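Local coordinates for endo-1,3-beta-glucanase (Streptomyces sioyaensis, PDB 3DGT), which probably hydrolyses internal beta-1,3-glucosidic bonds of beta-1,3-glucans through this catalytic domain of glycoside hydrolase family 16, at residues Q11-D16 against T87-F92. Sequence-based numbering, arbitrary orientation.
Sequences QVFLDD and TTRTDF. With MG (magnesium ion), chain B.
V12 O lies at the edge of the R89 guanidinium, near its plane, as does the D91 carboxylate; over one face stands F92, from the same loop as R89, with CE1 3.5 Å above the plane and over its centre. F92 in turn points its own edge at the face of F13 in an offset edge-to-face pair, centroids 5.8 Å apart and planes at 69°. F92 CE1 is 3.8 Å from F13 CB, and F92 CZ sits beside F13 CB and CG. V12 CG1 comes up to the F92 rim at CD1, 4.0 Å away, and to R89 NH2. With CG anti to the backbone N (chi1 174°), F13 carries its ring out toward the loop, where CZ reaches T87 CG2 at 4.1 Å.

R89 NH1 gives V12 O the hydrogen bond between the segments, 2.8 Å long, with the donor 40° above the carbonyl plane. NE and NH2 take D91 side-on, one carboxylate oxygen each, NH2 to OD2 being 2.8 Å; this salt bridge fixes the guanidinium's rotation. An alanine at R89 would probably leave V12 O and the D91 carboxylate without these partners and open a gap beside the F92 rim at CE1.

Beyond the strand, D16 binds magnesium through O and OD1, with G66 and D269. In the family's beta-sandwich (jelly-roll) fold, the loop leaving strand 80-87 lies against strand 9-15. F92 also touches V238 of strand 236-244 and F13 touches W30 of strand 30-32, while V12 and F13 both pair with V273, a classic beta bulge against antiparallel strand 266-276.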
ATOM      1  N   GLN A  11      -8.038  -9.679 -16.652  1.00 16.31           N
ATOM      2  CA  GLN A  11      -8.295  -9.422 -15.245  1.00 16.05           C
ATOM      3  C   GLN A  11      -7.920 -10.622 -14.385  1.00 15.76           C
ATOM      4  O   GLN A  11      -8.379 -11.739 -14.618  1.00 16.86           O
ATOM      5  CB  GLN A  11      -9.765  -9.080 -15.037  1.00 16.40           C
ATOM      6  CG  GLN A  11     -10.126  -8.794 -13.586  1.00 17.67           C
ATOM      7  CD  GLN A  11     -11.577  -8.406 -13.426  1.00 18.18           C
ATOM      8  OE1 GLN A  11     -12.044  -7.445 -14.041  1.00 21.00           O
ATOM      9  NE2 GLN A  11     -12.300  -9.151 -12.596  1.00 19.91           N
ATOM     10  N   VAL A  12      -7.095 -10.366 -13.376  1.00 14.33           N
ATOM     11  CA  VAL A  12      -6.733 -11.377 -12.382  1.00 13.67           C
ATOM     12  C   VAL A  12      -7.537 -11.164 -11.097  1.00 13.42           C
ATOM     13  O   VAL A  12      -8.012 -12.119 -10.493  1.00 13.17           O
ATOM     14  CB  VAL A  12      -5.211 -11.326 -12.084  1.00 13.84           C
ATOM     15  CG1 VAL A  12      -4.838 -12.294 -10.983  1.00 14.69           C
ATOM     16  CG2 VAL A  12      -4.406 -11.630 -13.348  1.00 14.74           C
ATOM     17  N   PHE A  13      -7.691  -9.905 -10.690  1.00 12.84           N
ATOM     18  CA  PHE A  13      -8.410  -9.558  -9.457  1.00 12.96           C
ATOM     19  C   PHE A  13      -9.042  -8.197  -9.647  1.00 12.43           C
ATOM     20  O   PHE A  13      -8.410  -7.286 -10.177  1.00 12.19           O
ATOM     21  CB  PHE A  13      -7.429  -9.494  -8.273  1.00 13.03           C
ATOM     22  CG  PHE A  13      -8.040  -8.994  -6.977  1.00 13.16           C
ATOM     23  CD1 PHE A  13      -8.601  -9.887  -6.075  1.00 13.29           C
ATOM     24  CD2 PHE A  13      -8.038  -7.632  -6.653  1.00 11.91           C
ATOM     25  CE1 PHE A  13      -9.158  -9.443  -4.866  1.00 13.94           C
ATOM     26  CE2 PHE A  13      -8.588  -7.177  -5.448  1.00 12.75           C
ATOM     27  CZ  PHE A  13      -9.145  -8.081  -4.555  1.00 13.55           C
ATOM     28  N   LEU A  14     -10.279  -8.041  -9.203  1.00 12.17           N
ATOM     29  CA  LEU A  14     -10.859  -6.707  -9.113  1.00 12.29           C
ATOM     30  C   LEU A  14     -11.837  -6.645  -7.962  1.00 12.21           C
ATOM     31  O   LEU A  14     -12.800  -7.402  -7.921  1.00 13.15           O
ATOM     32  CB  LEU A  14     -11.558  -6.294 -10.418  1.00 12.48           C
ATOM     33  CG  LEU A  14     -12.333  -4.964 -10.370  1.00 12.66           C
ATOM     34  CD1 LEU A  14     -11.405  -3.771 -10.180  1.00 13.02           C
ATOM     35  CD2 LEU A  14     -13.157  -4.785 -11.630  1.00 12.44           C
ATOM     36  N   ASP A  15     -11.589  -5.739  -7.024  1.00 11.94           N
ATOM     37  CA  ASP A  15     -12.628  -5.367  -6.068  1.00 11.36           C
ATOM     38  C   ASP A  15     -12.846  -3.883  -6.229  1.00 11.49           C
ATOM     39  O   ASP A  15     -11.939  -3.082  -5.971  1.00 11.63           O
ATOM     40  CB  ASP A  15     -12.236  -5.689  -4.622  1.00 11.39           C
ATOM     41  CG  ASP A  15     -13.417  -5.621  -3.667  1.00 11.46           C
ATOM     42  OD1 ASP A  15     -14.422  -4.935  -3.968  1.00 13.04           O
ATOM     43  OD2 ASP A  15     -13.333  -6.266  -2.602  1.00 12.16           O
ATOM     44  N   ASP A  16     -14.041  -3.535  -6.698  1.00 10.94           N
ATOM     45  CA  ASP A  16     -14.417  -2.154  -6.927  1.00 11.25           C
ATOM     46  C   ASP A  16     -15.238  -1.558  -5.774  1.00 11.30           C
ATOM     47  O   ASP A  16     -15.724  -0.424  -5.876  1.00 11.58           O
ATOM     48  CB  ASP A  16     -15.143  -2.007  -8.277  1.00 10.84           C
ATOM     49  CG  ASP A  16     -14.614  -0.841  -9.102  1.00 11.76           C
ATOM     50  OD1 ASP A  16     -14.456   0.253  -8.532  1.00 10.61           O
ATOM     51  OD2 ASP A  16     -14.365  -1.021 -10.319  1.00 12.56           O
ATOM     52  N   THR A  87      -5.369  -8.726   1.052  1.00 11.50           N
ATOM     53  CA  THR A  87      -6.066  -9.691   0.211  1.00 11.61           C
ATOM     54  C   THR A  87      -5.959 -11.076   0.832  1.00 12.25           C
ATOM     55  O   THR A  87      -4.922 -11.458   1.391  1.00 12.49           O
ATOM     56  CB  THR A  87      -5.540  -9.713  -1.241  1.00 11.21           C
ATOM     57  OG1 THR A  87      -4.114  -9.872  -1.244  1.00 11.30           O
ATOM     58  CG2 THR A  87      -5.928  -8.424  -1.968  1.00 11.71           C
ATOM     59  N   THR A  88      -7.050 -11.829   0.752  1.00 12.87           N
ATOM     60  CA  THR A  88      -6.999 -13.243   1.097  1.00 13.66           C
ATOM     61  C   THR A  88      -5.999 -13.949   0.180  1.00 13.02           C
ATOM     62  O   THR A  88      -5.271 -14.837   0.621  1.00 13.63           O
ATOM     63  CB  THR A  88      -8.376 -13.887   0.961  1.00 14.29           C
ATOM     64  OG1 THR A  88      -8.927 -13.539  -0.304  1.00 17.40           O
ATOM     65  CG2 THR A  88      -9.311 -13.361   2.035  1.00 14.98           C
ATOM     66  N   ARG A  89      -5.969 -13.538  -1.091  1.00 12.64           N
ATOM     67  CA  ARG A  89      -5.047 -14.103  -2.070  1.00 12.46           C
ATOM     68  C   ARG A  89      -3.607 -13.640  -1.856  1.00 12.62           C
ATOM     69  O   ARG A  89      -3.337 -12.481  -1.533  1.00 12.85           O
ATOM     70  CB  ARG A  89      -5.525 -13.743  -3.471  1.00 12.42           C
ATOM     71  CG  ARG A  89      -6.779 -14.480  -3.894  1.00 11.71           C
ATOM     72  CD  ARG A  89      -7.262 -14.019  -5.256  1.00 12.75           C
ATOM     73  NE  ARG A  89      -6.330 -14.408  -6.313  1.00 12.38           N
ATOM     74  CZ  ARG A  89      -6.498 -14.099  -7.596  1.00 13.06           C
ATOM     75  NH1 ARG A  89      -7.564 -13.398  -7.994  1.00 13.32           N
ATOM     76  NH2 ARG A  89      -5.603 -14.506  -8.488  1.00 13.06           N
ATOM     77  N   THR A  90      -2.689 -14.576  -2.070  1.00 12.58           N
ATOM     78  CA  THR A  90      -1.259 -14.337  -1.951  1.00 13.02           C
ATOM     79  C   THR A  90      -0.527 -14.726  -3.230  1.00 13.13           C
ATOM     80  O   THR A  90       0.699 -14.766  -3.243  1.00 13.90           O
ATOM     81  CB  THR A  90      -0.631 -15.160  -0.807  1.00 12.93           C
ATOM     82  OG1 THR A  90      -0.836 -16.562  -1.046  1.00 15.18           O
ATOM     83  CG2 THR A  90      -1.234 -14.788   0.528  1.00 13.46           C
ATOM     84  N   ASP A  91      -1.273 -14.985  -4.297  1.00 12.85           N
ATOM     85  CA  ASP A  91      -0.710 -15.669  -5.471  1.00 13.11           C
ATOM     86  C   ASP A  91      -0.210 -14.760  -6.591  1.00 13.46           C
ATOM     87  O   ASP A  91       0.377 -15.251  -7.549  1.00 14.61           O
ATOM     88  CB  ASP A  91      -1.726 -16.660  -6.039  1.00 13.69           C
ATOM     89  CG  ASP A  91      -3.020 -15.996  -6.434  1.00 13.72           C
ATOM     90  OD1 ASP A  91      -3.884 -15.832  -5.545  1.00 13.64           O
ATOM     91  OD2 ASP A  91      -3.179 -15.646  -7.628  1.00 16.00           O
ATOM     92  N   PHE A  92      -0.447 -13.451  -6.478  1.00 12.80           N
ATOM     93  CA  PHE A  92      -0.165 -12.500  -7.560  1.00 12.64           C
ATOM     94  C   PHE A  92       1.303 -12.496  -7.966  1.00 12.67           C
ATOM     95  O   PHE A  92       2.165 -12.130  -7.175  1.00 12.56           O
ATOM     96  CB  PHE A  92      -0.584 -11.085  -7.154  1.00 12.09           C
ATOM     97  CG  PHE A  92      -2.021 -10.978  -6.680  1.00 12.08           C
ATOM     98  CD1 PHE A  92      -3.067 -11.451  -7.460  1.00 12.23           C
ATOM     99  CD2 PHE A  92      -2.320 -10.387  -5.456  1.00 12.57           C
ATOM    100  CE1 PHE A  92      -4.393 -11.340  -7.026  1.00 12.76           C
ATOM    101  CE2 PHE A  92      -3.644 -10.270  -5.011  1.00 13.59           C
ATOM    102  CZ  PHE A  92      -4.676 -10.755  -5.794  1.00 13.31           C
TER
HETATM  103 MG    MG B 800     -15.137   1.307  -6.871  1.00 11.16          MG
HETATM  104  O   HOH W   1     -16.959   1.465  -7.829  1.00 11.36           O